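Local structure of uncharacterized protein (3PL0) at residues G62-Y67 with F149-E154; G71-T76 with W142-H147; G169-A174 with T244-G249; Q181-G186 with V234-D239. The protein is uncharacterised, but probably acts as a dioxygenase of the 2OG-Fe type, built on a double-stranded beta-helix (cupin) fold. All blocks are in the same frame, centred on the assembly; numbering follows the deposited sequence. Where two conformers were deposited one is given.

How the contacts relate
Contacts 1 to 3 are antiparallel strand pairings in a double-stranded beta-helix; contact 4 has one bridge, where strand 172-181 hands over to strand 183-192. Contacts 1 and 2 lie on strands 65-77 and 141-152, centres about 25 Å apart. Contacts 3 and 4 share strand 237-246, centres about 28 Å apart. Strands 141-152 and 237-246 are neighbours, so contact 2 touches contact 3 (centres about 9 Å apart) and contact 1 touches contact 4 (about 10 Å). Along the chain, contact 2 falls between the segments of contact 1, contact 4 between those of contact 3. Contacts 2 and 3 cluster on one side of the chain's centre, contacts 1 and 4 on the other, both strands running between.

Contact 1 (G62-Y67 with F149-E154); sequences GGHYRY and FRIDTE
Glu-154 places CG between its backbone N and carbonyl carbon (chi1 59°), then runs extended to reach Tyr-67. Tyr-67 has CG anti to its carbonyl carbon (chi1 -55°), which aims the ring along the strand toward that carboxylate. Tyr-67 OH donates to the syn lone pair of Glu-154 OE2 at 2.6 Å. On the way, Glu-154 CG packs 3.3 Å from Tyr-65 CD2. Asp-152 OD1 turns its anti lone pair to Glu-154 N, 2.9 Å away, in an Asx turn. Between the strands, Tyr-67 N donates almost straight to Arg-150 O at 2.9 Å. Asp-152 N gives a similar bond to Tyr-65 O.

On the face of Arg-66 and Ile-151, Ile-151 CD1 lies alongside Arg-66 CG at 3.6 Å. The guanidinium reaches on to a salt bridge with Asp-56. At the strand end, Thr-153 CG2 sits over the centre of the His-64 ring, a CH-pi contact of 3.8 Å to the centroid. Thr-153 OG1 bonds to Ala-236 O. The short phenol-carboxylate bond at this surface implies a polar tie between strand 65-77 and the turn after strand 141-152, and would probably favour a charged Glu-154.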
loop_
_atom_site.group_PDB
_atom_site.type_symbol
_atom_site.label_atom_id
_atom_site.label_comp_id
_atom_site.label_asym_id
_atom_site.label_seq_id
_atom_site.Cartn_x
_atom_site.Cartn_y
_atom_site.Cartn_z
ATOM N N GLY A 62 13.660 15.864 8.564
ATOM C CA GLY A 62 15.002 15.302 8.459
ATOM C C GLY A 62 15.008 13.819 8.128
ATOM O O GLY A 62 16.040 13.160 8.214
ATOM N N GLY A 63 13.850 13.294 7.745
ATOM C CA GLY A 63 13.744 11.928 7.286
ATOM C C GLY A 63 14.251 11.705 5.858
ATOM O O GLY A 63 14.633 12.648 5.126
ATOM N N HIS A 64 14.270 10.436 5.459
ATOM C CA HIS A 64 14.706 10.091 4.131
ATOM C C HIS A 64 13.785 10.759 3.146
ATOM O O HIS A 64 12.577 10.955 3.403
ATOM C CB HIS A 64 14.681 8.575 3.888
ATOM C CG HIS A 64 15.832 7.848 4.506
ATOM N ND1 HIS A 64 15.683 6.641 5.164
ATOM C CD2 HIS A 64 17.130 8.198 4.651
ATOM C CE1 HIS A 64 16.858 6.246 5.616
ATOM N NE2 HIS A 64 17.750 7.184 5.343
ATOM N N TYR A 65 14.354 11.078 2.003
ATOM C CA TYR A 65 13.636 11.750 0.949
ATOM C C TYR A 65 12.528 10.888 0.390
ATOM O O TYR A 65 12.750 9.692 0.032
ATOM C CB TYR A 65 14.576 12.089 -0.207
ATOM C CG TYR A 65 15.627 13.143 0.066
ATOM C CD1 TYR A 65 15.658 13.870 1.242
ATOM C CD2 TYR A 65 16.577 13.430 -0.900
ATOM C CE1 TYR A 65 16.656 14.846 1.473
ATOM C CE2 TYR A 65 17.564 14.405 -0.688
ATOM C CZ TYR A 65 17.600 15.108 0.494
ATOM O OH TYR A 65 18.579 16.076 0.672
ATOM N N ARG A 66 11.356 11.503 0.278
ATOM C CA ARG A 66 10.146 10.816 -0.189
ATOM C C ARG A 66 9.646 11.380 -1.520
ATOM O O ARG A 66 9.531 12.568 -1.699
ATOM C CB ARG A 66 9.063 10.935 0.871
ATOM C CG ARG A 66 7.785 10.152 0.503
ATOM C CD ARG A 66 6.962 9.843 1.710
ATOM N NE ARG A 66 6.352 11.050 2.268
ATOM C CZ ARG A 66 6.154 11.243 3.572
ATOM N NH1 ARG A 66 6.535 10.316 4.442
ATOM N NH2 ARG A 66 5.574 12.359 4.021
ATOM N N TYR A 67 9.394 10.480 -2.458
ATOM C CA TYR A 67 8.719 10.777 -3.698
ATOM C C TYR A 67 7.430 9.988 -3.806
ATOM O O TYR A 67 7.356 8.809 -3.385
ATOM C CB TYR A 67 9.616 10.399 -4.866
ATOM C CG TYR A 67 10.990 11.045 -4.807
ATOM C CD1 TYR A 67 12.015 10.498 -4.022
ATOM C CD2 TYR A 67 11.251 12.209 -5.500
ATOM C CE1 TYR A 67 13.255 11.088 -3.942
ATOM C CE2 TYR A 67 12.506 12.793 -5.436
ATOM C CZ TYR A 67 13.497 12.234 -4.670
ATOM O OH TYR A 67 14.721 12.855 -4.601
ATOM N N PHE A 149 5.051 5.065 -3.893
ATOM C CA PHE A 149 6.084 5.701 -3.090
ATOM C C PHE A 149 7.458 5.267 -3.536
ATOM O O PHE A 149 7.656 4.093 -3.815
ATOM C CB PHE A 149 5.983 5.253 -1.645
ATOM C CG PHE A 149 4.894 5.910 -0.859
ATOM C CD1 PHE A 149 4.972 7.243 -0.497
ATOM C CD2 PHE A 149 3.788 5.175 -0.447
ATOM C CE1 PHE A 149 3.960 7.838 0.258
ATOM C CE2 PHE A 149 2.789 5.757 0.307
ATOM C CZ PHE A 149 2.877 7.096 0.674
ATOM N N ARG A 150 8.424 6.186 -3.474
ATOM C CA ARG A 150 9.845 5.816 -3.377
ATOM C C ARG A 150 10.450 6.579 -2.230
ATOM O O ARG A 150 10.320 7.788 -2.143
ATOM C CB ARG A 150 10.619 6.150 -4.639
ATOM C CG ARG A 150 12.166 6.090 -4.479
ATOM C CD ARG A 150 12.908 6.146 -5.779
ATOM N NE ARG A 150 12.693 4.955 -6.567
ATOM C CZ ARG A 150 13.122 4.760 -7.808
ATOM N NH1 ARG A 150 13.876 5.655 -8.461
ATOM N NH2 ARG A 150 12.851 3.611 -8.389
ATOM N N ILE A 151 11.132 5.862 -1.360
ATOM C CA ILE A 151 11.874 6.468 -0.276
ATOM C C ILE A 151 13.352 6.270 -0.635
ATOM O O ILE A 151 13.798 5.139 -0.834
ATOM C CB ILE A 151 11.571 5.799 1.058
ATOM C CG1 ILE A 151 10.084 5.773 1.398
ATOM C CG2 ILE A 151 12.280 6.520 2.192
ATOM C CD1 ILE A 151 9.421 7.127 1.515
ATOM N N ASP A 152 14.096 7.371 -0.683
ATOM C CA ASP A 152 15.488 7.383 -1.148
ATOM C C ASP A 152 16.390 7.871 -0.025
ATOM O O ASP A 152 16.129 8.921 0.585
ATOM C CB ASP A 152 15.613 8.316 -2.353
ATOM C CG ASP A 152 16.848 8.054 -3.174
ATOM O OD1 ASP A 152 17.946 7.926 -2.609
ATOM O OD2 ASP A 152 16.720 7.982 -4.401
ATOM N N THR A 153 17.449 7.107 0.241
ATOM C CA THR A 153 18.376 7.398 1.318
ATOM C C THR A 153 19.459 8.409 0.865
ATOM O O THR A 153 20.404 8.666 1.583
ATOM C CB THR A 153 19.016 6.099 1.873
ATOM O OG1 THR A 153 19.854 5.513 0.875
ATOM C CG2 THR A 153 17.931 5.028 2.280
ATOM N N GLU A 154 19.331 9.008 -0.324
ATOM C CA GLU A 154 20.325 10.024 -0.770
ATOM C C GLU A 154 20.397 11.220 0.132
ATOM O O GLU A 154 21.314 12.058 0.026
ATOM C CB GLU A 154 19.999 10.543 -2.165
ATOM C CG GLU A 154 18.603 11.187 -2.260
ATOM C CD GLU A 154 18.081 11.379 -3.710
ATOM O OE1 GLU A 154 18.920 11.410 -4.618
ATOM O OE2 GLU A 154 16.836 11.512 -3.929
#

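Contact 2 (G71-T76 with W142-H147); sequences GCFMQT and WYIEAH
Strands 71-76 and 142-147 run antiparallel at 155°, with six backbone hydrogen bonds through the pairs Gly-71/Ala-146, Phe-73/Ile-144 and Gln-75/Trp-142. Met-74, a selenomethionine, holds CG anti to its backbone N (chi1 -168°) and bends at chi3. Its SE meets Tyr-143 CE2 at 3.5 Å, in an oblique Met-aromatic contact. Met-74 CG lies over one face of the same ring. Also on this face, Cys-72 SG packs 3.7 Å from Glu-145 CG. The carboxylate of Glu-145 continues to His-70 and His-90, both bonded to OE1.

On the face of Phe-73 and Ile-144, Ala-146 CB comes to the edge of the Phe-73 ring, 4.1 Å from CE1. The fully extended Gln-75 runs beside Trp-142, and its OE1 lies at the indole edge, 3.6 Å from Trp-142 CD1. That oxygen is buried and has no hydrogen-bond partner in the model. Gln-75 NE2 and Trp-142 NE1 instead donate to Val-125 O and Gly-128 O of helix 118-134. This helix covers the face of Phe-73, Gln-75 and Ile-144, where Trp-120 meets the Phe-73 ring. Long antiparallel strands side by side in a curled sheet, as here, are what the double-stranded beta-helix of the cupin clan is built from.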
loop_
_atom_site.group_PDB
_atom_site.type_symbol
_atom_site.label_atom_id
_atom_site.label_comp_id
_atom_site.label_asym_id
_atom_site.label_seq_id
_atom_site.Cartn_x
_atom_site.Cartn_y
_atom_site.Cartn_z
ATOM N N GLY A 71 -3.676 9.102 -6.673
ATOM C CA GLY A 71 -4.783 8.991 -7.597
ATOM C C GLY A 71 -5.891 8.205 -6.957
ATOM O O GLY A 71 -5.627 7.340 -6.111
ATOM N N CYS A 72 -7.130 8.489 -7.371
ATOM C CA CYS A 72 -8.283 7.873 -6.718
ATOM C C CYS A 72 -9.255 7.296 -7.741
ATOM O O CYS A 72 -9.330 7.743 -8.917
ATOM C CB CYS A 72 -9.003 8.883 -5.832
ATOM S SG CYS A 72 -7.949 9.617 -4.525
ATOM N N PHE A 73 -10.016 6.317 -7.263
ATOM C CA PHE A 73 -10.866 5.539 -8.092
ATOM C C PHE A 73 -12.089 5.135 -7.306
ATOM O O PHE A 73 -12.095 5.204 -6.071
ATOM C CB PHE A 73 -10.125 4.283 -8.561
ATOM C CG PHE A 73 -8.794 4.567 -9.175
ATOM C CD1 PHE A 73 -7.674 4.781 -8.361
ATOM C CD2 PHE A 73 -8.633 4.625 -10.547
ATOM C CE1 PHE A 73 -6.441 5.065 -8.917
ATOM C CE2 PHE A 73 -7.388 4.912 -11.109
ATOM C CZ PHE A 73 -6.284 5.133 -10.278
HETATM N N MSE A 74 -13.108 4.723 -8.058
HETATM C CA MSE A 74 -14.278 4.053 -7.488
HETATM C C MSE A 74 -14.511 2.754 -8.239
HETATM O O MSE A 74 -14.517 2.709 -9.496
HETATM C CB MSE A 74 -15.539 4.937 -7.510
HETATM C CG MSE A 74 -16.727 4.409 -6.667
HETATM SE SE MSE A 74 -18.178 5.747 -6.469
HETATM C CE MSE A 74 -18.780 5.736 -8.343
ATOM N N GLN A 75 -14.678 1.702 -7.454
ATOM C CA GLN A 75 -14.945 0.398 -7.965
ATOM C C GLN A 75 -16.363 0.063 -7.598
ATOM O O GLN A 75 -16.745 0.188 -6.447
ATOM C CB GLN A 75 -14.032 -0.627 -7.343
ATOM C CG GLN A 75 -14.300 -2.045 -7.849
ATOM C CD GLN A 75 -13.370 -3.086 -7.253
ATOM O OE1 GLN A 75 -12.724 -2.836 -6.260
ATOM N NE2 GLN A 75 -13.340 -4.285 -7.852
ATOM N N THR A 76 -17.132 -0.349 -8.596
ATOM C CA THR A 76 -18.444 -0.938 -8.379
ATOM C C THR A 76 -18.330 -2.452 -8.537
ATOM O O THR A 76 -17.724 -2.951 -9.472
ATOM C CB THR A 76 -19.476 -0.337 -9.365
ATOM O OG1 THR A 76 -19.367 1.096 -9.339
ATOM C CG2 THR A 76 -20.923 -0.765 -9.020
ATOM N N TRP A 142 -16.346 0.504 -3.577
ATOM C CA TRP A 142 -15.139 0.883 -2.880
ATOM C C TRP A 142 -14.609 2.230 -3.376
ATOM O O TRP A 142 -14.557 2.498 -4.576
ATOM C CB TRP A 142 -14.003 -0.156 -3.112
ATOM C CG TRP A 142 -14.138 -1.499 -2.414
ATOM C CD1 TRP A 142 -14.147 -2.729 -3.001
ATOM C CD2 TRP A 142 -14.218 -1.722 -1.017
ATOM N NE1 TRP A 142 -14.239 -3.710 -2.049
ATOM C CE2 TRP A 142 -14.310 -3.113 -0.819
ATOM C CE3 TRP A 142 -14.265 -0.875 0.092
ATOM C CZ2 TRP A 142 -14.386 -3.686 0.458
ATOM C CZ3 TRP A 142 -14.347 -1.440 1.353
ATOM C CH2 TRP A 142 -14.408 -2.827 1.522
ATOM N N TYR A 143 -14.165 3.041 -2.433
ATOM C CA TYR A 143 -13.433 4.254 -2.696
ATOM C C TYR A 143 -11.975 3.962 -2.410
ATOM O O TYR A 143 -11.597 3.651 -1.260
ATOM C CB TYR A 143 -13.937 5.382 -1.807
ATOM C CG TYR A 143 -15.401 5.640 -2.069
ATOM C CD1 TYR A 143 -16.375 4.872 -1.466
ATOM C CD2 TYR A 143 -15.807 6.604 -3.004
ATOM C CE1 TYR A 143 -17.754 5.090 -1.750
ATOM C CE2 TYR A 143 -17.130 6.827 -3.278
ATOM C CZ TYR A 143 -18.100 6.059 -2.655
ATOM O OH TYR A 143 -19.420 6.271 -2.922
ATOM N N ILE A 144 -11.184 4.028 -3.475
ATOM C CA ILE A 144 -9.791 3.539 -3.522
ATOM C C ILE A 144 -8.854 4.727 -3.700
ATOM O O ILE A 144 -9.012 5.528 -4.644
ATOM C CB ILE A 144 -9.582 2.568 -4.738
ATOM C CG1 ILE A 144 -10.592 1.415 -4.667
ATOM C CG2 ILE A 144 -8.125 2.082 -4.847
ATOM C CD1 ILE A 144 -10.558 0.482 -5.870
ATOM N N GLU A 145 -7.851 4.822 -2.846
ATOM C CA GLU A 145 -6.730 5.733 -3.098
ATOM C C GLU A 145 -5.456 4.927 -3.411
ATOM O O GLU A 145 -5.245 3.862 -2.839
ATOM C CB GLU A 145 -6.505 6.658 -1.910
ATOM C CG GLU A 145 -7.750 7.477 -1.512
ATOM C CD GLU A 145 -7.488 8.619 -0.514
ATOM O OE1 GLU A 145 -6.535 9.412 -0.721
ATOM O OE2 GLU A 145 -8.284 8.751 0.455
ATOM N N ALA A 146 -4.665 5.414 -4.362
ATOM C CA ALA A 146 -3.419 4.775 -4.729
ATOM C C ALA A 146 -2.275 5.723 -4.391
ATOM O O ALA A 146 -2.299 6.877 -4.808
ATOM C CB ALA A 146 -3.411 4.455 -6.180
ATOM N N HIS A 147 -1.269 5.232 -3.665
ATOM C CA HIS A 147 -0.108 6.038 -3.319
ATOM C C HIS A 147 1.186 5.291 -3.680
ATOM O O HIS A 147 1.716 4.519 -2.861
ATOM C CB HIS A 147 -0.105 6.267 -1.819
ATOM C CG HIS A 147 -1.317 6.940 -1.283
ATOM N ND1 HIS A 147 -1.349 8.293 -1.062
ATOM C CD2 HIS A 147 -2.523 6.459 -0.894
ATOM C CE1 HIS A 147 -2.531 8.624 -0.568
ATOM N NE2 HIS A 147 -3.262 7.530 -0.462
#

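Contact 3 (G169-A174 with T244-G249); sequences GVDFVA and TYRSGG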
loop_
_atom_site.group_PDB
_atom_site.type_symbol
_atom_site.label_atom_id
_atom_site.label_comp_id
_atom_site.label_asym_id
_atom_site.label_seq_id
_atom_site.Cartn_x
_atom_site.Cartn_y
_atom_site.Cartn_z
ATOM N N GLY A 169 -7.118 4.204 8.549
ATOM C CA GLY A 169 -8.421 4.833 8.678
ATOM C C GLY A 169 -9.409 4.440 7.601
ATOM O O GLY A 169 -10.342 5.197 7.328
ATOM N N VAL A 170 -9.208 3.248 7.023
ATOM C CA VAL A 170 -10.004 2.763 5.912
ATOM C C VAL A 170 -10.545 1.384 6.290
ATOM O O VAL A 170 -10.448 0.973 7.431
ATOM C CB VAL A 170 -9.149 2.728 4.607
ATOM C CG1 VAL A 170 -8.691 4.148 4.194
ATOM C CG2 VAL A 170 -7.907 1.801 4.752
ATOM N N ASP A 171 -11.063 0.635 5.336
ATOM C CA ASP A 171 -11.485 -0.737 5.598
ATOM C C ASP A 171 -10.366 -1.770 5.370
ATOM O O ASP A 171 -10.126 -2.631 6.222
ATOM C CB ASP A 171 -12.676 -1.098 4.741
ATOM C CG ASP A 171 -13.963 -0.485 5.279
ATOM O OD1 ASP A 171 -14.609 -1.156 6.113
ATOM O OD2 ASP A 171 -14.253 0.672 4.928
ATOM N N PHE A 172 -9.738 -1.711 4.208
ATOM C CA PHE A 172 -8.657 -2.637 3.812
ATOM C C PHE A 172 -7.541 -1.890 3.124
ATOM O O PHE A 172 -7.778 -0.846 2.473
ATOM C CB PHE A 172 -9.166 -3.740 2.884
ATOM C CG PHE A 172 -10.198 -4.601 3.507
ATOM C CD1 PHE A 172 -9.839 -5.656 4.309
ATOM C CD2 PHE A 172 -11.554 -4.328 3.328
ATOM C CE1 PHE A 172 -10.790 -6.438 4.907
ATOM C CE2 PHE A 172 -12.504 -5.100 3.928
ATOM C CZ PHE A 172 -12.139 -6.156 4.714
ATOM N N VAL A 173 -6.313 -2.390 3.350
ATOM C CA VAL A 173 -5.126 -1.883 2.702
ATOM C C VAL A 173 -4.349 -2.992 2.012
ATOM O O VAL A 173 -4.275 -4.142 2.520
ATOM C CB VAL A 173 -4.236 -1.155 3.697
ATOM C CG1 VAL A 173 -2.970 -0.645 2.982
ATOM C CG2 VAL A 173 -5.020 0.016 4.351
ATOM N N ALA A 174 -3.804 -2.671 0.834
ATOM C CA ALA A 174 -2.809 -3.526 0.194
ATOM C C ALA A 174 -1.544 -2.746 0.061
ATOM O O ALA A 174 -1.538 -1.655 -0.511
ATOM C CB ALA A 174 -3.247 -3.974 -1.190
ATOM N N THR A 244 -5.627 1.881 -0.722
ATOM C CA THR A 244 -6.552 1.819 0.359
ATOM C C THR A 244 -7.962 1.672 -0.194
ATOM O O THR A 244 -8.321 2.282 -1.214
ATOM C CB THR A 244 -6.463 3.046 1.273
ATOM O OG1 THR A 244 -6.836 4.209 0.545
ATOM C CG2 THR A 244 -5.068 3.205 1.825
ATOM N N TYR A 245 -8.758 0.871 0.495
ATOM C CA TYR A 245 -10.141 0.655 0.133
ATOM C C TYR A 245 -11.032 1.064 1.300
ATOM O O TYR A 245 -10.838 0.610 2.454
ATOM C CB TYR A 245 -10.370 -0.829 -0.199
ATOM C CG TYR A 245 -9.676 -1.294 -1.459
ATOM C CD1 TYR A 245 -8.282 -1.392 -1.508
ATOM C CD2 TYR A 245 -10.407 -1.635 -2.593
ATOM C CE1 TYR A 245 -7.637 -1.797 -2.657
ATOM C CE2 TYR A 245 -9.784 -2.058 -3.747
ATOM C CZ TYR A 245 -8.388 -2.119 -3.785
ATOM O OH TYR A 245 -7.780 -2.540 -4.937
ATOM N N ARG A 246 -12.040 1.880 0.997
ATOM C CA ARG A 246 -12.936 2.385 2.029
ATOM C C ARG A 246 -14.391 2.374 1.555
ATOM O O ARG A 246 -14.677 2.772 0.418
ATOM C CB ARG A 246 -12.504 3.792 2.415
ATOM C CG ARG A 246 -13.234 4.361 3.673
ATOM C CD ARG A 246 -12.533 5.605 4.197
ATOM N NE ARG A 246 -13.073 5.987 5.496
ATOM C CZ ARG A 246 -14.189 6.695 5.661
ATOM N NH1 ARG A 246 -14.884 7.108 4.615
ATOM N NH2 ARG A 246 -14.622 6.979 6.872
ATOM N N SER A 247 -15.283 1.894 2.430
ATOM C CA SER A 247 -16.729 1.932 2.236
ATOM C C SER A 247 -17.270 3.311 2.545
ATOM O O SER A 247 -16.729 3.979 3.401
ATOM C CB SER A 247 -17.387 0.967 3.219
ATOM O OG SER A 247 -18.782 0.909 2.988
ATOM N N GLY A 248 -18.345 3.722 1.868
ATOM C CA GLY A 248 -19.085 4.955 2.193
ATOM C C GLY A 248 -18.566 6.176 1.442
ATOM O O GLY A 248 -19.319 6.919 0.794
ATOM N N GLY A 249 -17.266 6.385 1.502
ATOM C CA GLY A 249 -16.638 7.429 0.712
ATOM C C GLY A 249 -15.150 7.440 0.998
ATOM O O GLY A 249 -14.648 6.668 1.833
#
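The guanidinium of Arg-246 has backbone oxygens at its edge and near its plane. Gly-249 O accepts from NH1 at 2.8 Å, only 4° out of that plane. Gly-169 O lies 3.4 Å from Arg-246 NE, a weak bond; this oxygen also accepts from Gln-251 NE2. The Tyr-245 ring has Phe-172 O at its edge. Trp-142 and Phe-131 meet this ring edge-to-face, and its OH bonds to Leu-124 O.

Arg-246 reaches its partners with CG anti to the backbone N and an extended chain to NE. Its CD passes 4.1 Å from Val-170 CG1. Asp-171 keeps CG beside its own N (chi1 -77°), so that OD2 takes the N-H of Ser-247 at 3.0 Å. The bond is straight at the hydrogen (180°), but the donor stands above the carboxylate plane.

The backbone carries the rest. Tyr-245 O is gripped by two N-H groups, Asp-171 N at 2.9 Å and Phe-172 N at 3.1 Å. Tyr-245 N returns a bond to Phe-172 O. Val-170 CG1 crosses Thr-244 CB at 3.8 Å; on the face of Val-173 and Thr-244 these two side chains lie side by side. An alanine at Arg-246 would lose both the bond to Gly-249 O and the weak one to Gly-169 O, and would probably loosen the turn at 247-249. The two residues Asp-171 and Phe-172 opposite the single Tyr-245 make a classic beta bulge, here where strand 172-181 begins beside strand 237-246 in the double-stranded beta-helix.

Contact 4 (Q181-G186 with V234-D239); sequences QGVRGG and VPAHRD
Gln-181 lies beside His-237, with its CB over the rim of one face of the imidazole. Its CG is anti to the carbonyl carbon (chi1 -78°), and the chain runs extended along the ring. The amide plane stands 78° from the ring plane. Gln-181 NE2 ends 3.4 Å from His-237 CE1, while OE1 sits 3.7 Å from Pro-235 CB. A water bridges Pro-235 O and, weakly, Gln-181 OE1.

His-237 has CG in the crowded position between N and carbonyl carbon (chi1 57°), which brings the ring back beside Gln-181. The backbones of this pair exchange two bonds: Gln-181 N to His-237 O at 3.0 Å, and His-237 N to Gln-181 O at 2.9 Å. An alanine at His-237 would remove the ring that Gln-181 lies against and would probably leave the glutamine side chain less ordered. Gly-182 turns here at positive phi. A side chain on it would clash with Pro-235 O. Val-183 CG1 then packs 3.8 Å from Ala-236 CB. Farther on, Gly-186 O lies over one face of the Arg-238 guanidinium. Two waters link them, one 2.8 Å from Arg-238 NE, the other weakly bonded to Arg-238 NH2.

Segment 181-186 leaves strand 172-181 and enters strand 183-192, which pairs with strand 217-226. Strand 237-246 lies between strands 172-181 and 141-152; from the latter, Arg-150 forms a salt bridge with Asp-239.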
loop_
_atom_site.group_PDB
_atom_site.type_symbol
_atom_site.label_atom_id
_atom_site.label_comp_id
_atom_site.label_asym_id
_atom_site.label_seq_id
_atom_site.Cartn_x
_atom_site.Cartn_y
_atom_site.Cartn_z
ATOM N N GLN A 181 16.768 -1.347 -3.851
ATOM C CA GLN A 181 18.167 -1.466 -4.185
ATOM C C GLN A 181 18.975 -0.781 -3.156
ATOM O O GLN A 181 18.605 0.291 -2.683
ATOM C CB GLN A 181 18.483 -0.648 -5.424
ATOM C CG GLN A 181 18.131 -1.186 -6.685
ATOM C CD GLN A 181 18.519 -0.204 -7.739
ATOM O OE1 GLN A 181 19.714 0.065 -7.959
ATOM N NE2 GLN A 181 17.527 0.382 -8.369
ATOM N N GLY A 182 20.152 -1.330 -2.899
ATOM C CA GLY A 182 21.173 -0.641 -2.162
ATOM C C GLY A 182 20.835 -0.409 -0.711
ATOM O O GLY A 182 21.455 0.444 -0.080
ATOM N N VAL A 183 19.855 -1.137 -0.184
ATOM C CA VAL A 183 19.390 -0.902 1.189
ATOM C C VAL A 183 19.181 -2.185 1.983
ATOM O O VAL A 183 18.896 -3.244 1.418
ATOM C CB VAL A 183 18.070 -0.059 1.234
ATOM C CG1 VAL A 183 18.275 1.294 0.529
ATOM C CG2 VAL A 183 16.889 -0.828 0.592
ATOM N N ARG A 184 19.311 -2.081 3.300
ATOM C CA ARG A 184 18.681 -3.055 4.183
ATOM C C ARG A 184 17.733 -2.309 5.141
ATOM O O ARG A 184 17.428 -1.128 4.942
ATOM C CB ARG A 184 19.717 -3.897 4.916
ATOM C CG ARG A 184 20.563 -3.122 5.861
ATOM C CD ARG A 184 21.661 -4.030 6.500
ATOM N NE ARG A 184 22.815 -3.189 6.762
ATOM C CZ ARG A 184 22.930 -2.347 7.789
ATOM N NH1 ARG A 184 21.975 -2.253 8.716
ATOM N NH2 ARG A 184 24.033 -1.608 7.900
ATOM N N GLY A 185 17.211 -2.998 6.147
ATOM C CA GLY A 185 16.092 -2.432 6.889
ATOM C C GLY A 185 14.826 -2.537 6.044
ATOM O O GLY A 185 14.724 -3.390 5.171
ATOM N N GLY A 186 13.866 -1.657 6.271
ATOM C CA GLY A 186 12.582 -1.738 5.600
ATOM C C GLY A 186 11.866 -3.053 5.866
ATOM O O GLY A 186 11.286 -3.639 4.986
ATOM N N VAL A 234 25.822 5.202 -5.571
ATOM C CA VAL A 234 25.096 3.925 -5.685
ATOM C C VAL A 234 23.620 4.150 -5.256
ATOM O O VAL A 234 23.382 4.616 -4.131
ATOM C CB VAL A 234 25.750 2.810 -4.812
ATOM C CG1 VAL A 234 24.849 1.586 -4.704
ATOM C CG2 VAL A 234 27.142 2.404 -5.375
ATOM N N PRO A 235 22.653 3.820 -6.136
ATOM C CA PRO A 235 21.243 4.038 -5.775
ATOM C C PRO A 235 20.834 3.199 -4.581
ATOM O O PRO A 235 21.204 2.028 -4.478
ATOM C CB PRO A 235 20.473 3.600 -7.024
ATOM C CG PRO A 235 21.464 3.706 -8.128
ATOM C CD PRO A 235 22.748 3.227 -7.478
ATOM N N ALA A 236 20.093 3.828 -3.683
ATOM C CA ALA A 236 19.686 3.231 -2.446
ATOM C C ALA A 236 18.267 3.695 -2.122
ATOM O O ALA A 236 18.073 4.750 -1.548
ATOM C CB ALA A 236 20.680 3.605 -1.337
ATOM N N HIS A 237 17.274 2.900 -2.495
ATOM C CA HIS A 237 15.879 3.267 -2.252
ATOM C C HIS A 237 14.960 2.044 -2.161
ATOM O O HIS A 237 15.357 0.911 -2.464
ATOM C CB HIS A 237 15.398 4.151 -3.404
ATOM C CG HIS A 237 15.544 3.504 -4.743
ATOM N ND1 HIS A 237 16.513 3.876 -5.651
ATOM C CD2 HIS A 237 14.868 2.475 -5.314
ATOM C CE1 HIS A 237 16.424 3.113 -6.727
ATOM N NE2 HIS A 237 15.442 2.245 -6.543
ATOM N N ARG A 238 13.732 2.294 -1.727
ATOM C CA ARG A 238 12.701 1.249 -1.681
ATOM C C ARG A 238 11.418 1.826 -2.281
ATOM O O ARG A 238 10.987 2.942 -1.923
ATOM C CB ARG A 238 12.482 0.793 -0.246
ATOM C CG ARG A 238 11.349 -0.207 -0.038
ATOM C CD ARG A 238 11.451 -0.734 1.366
ATOM N NE ARG A 238 10.454 -1.750 1.696
ATOM C CZ ARG A 238 9.268 -1.511 2.237
ATOM N NH1 ARG A 238 8.880 -0.295 2.520
ATOM N NH2 ARG A 238 8.487 -2.510 2.563
ATOM N N ASP A 239 10.791 1.018 -3.116
ATOM C CA ASP A 239 9.588 1.324 -3.848
ATOM C C ASP A 239 8.460 0.434 -3.415
ATOM O O ASP A 239 8.623 -0.780 -3.369
ATOM C CB ASP A 239 9.815 1.052 -5.347
ATOM C CG ASP A 239 10.893 1.974 -5.952
ATOM O OD1 ASP A 239 11.070 3.072 -5.423
ATOM O OD2 ASP A 239 11.524 1.604 -6.954
HETATM O O HOH W 1 22.319 0.195 -5.903
HETATM O O HOH W 2 11.489 -4.351 2.021
HETATM O O HOH W 3 9.258 -5.116 4.013
#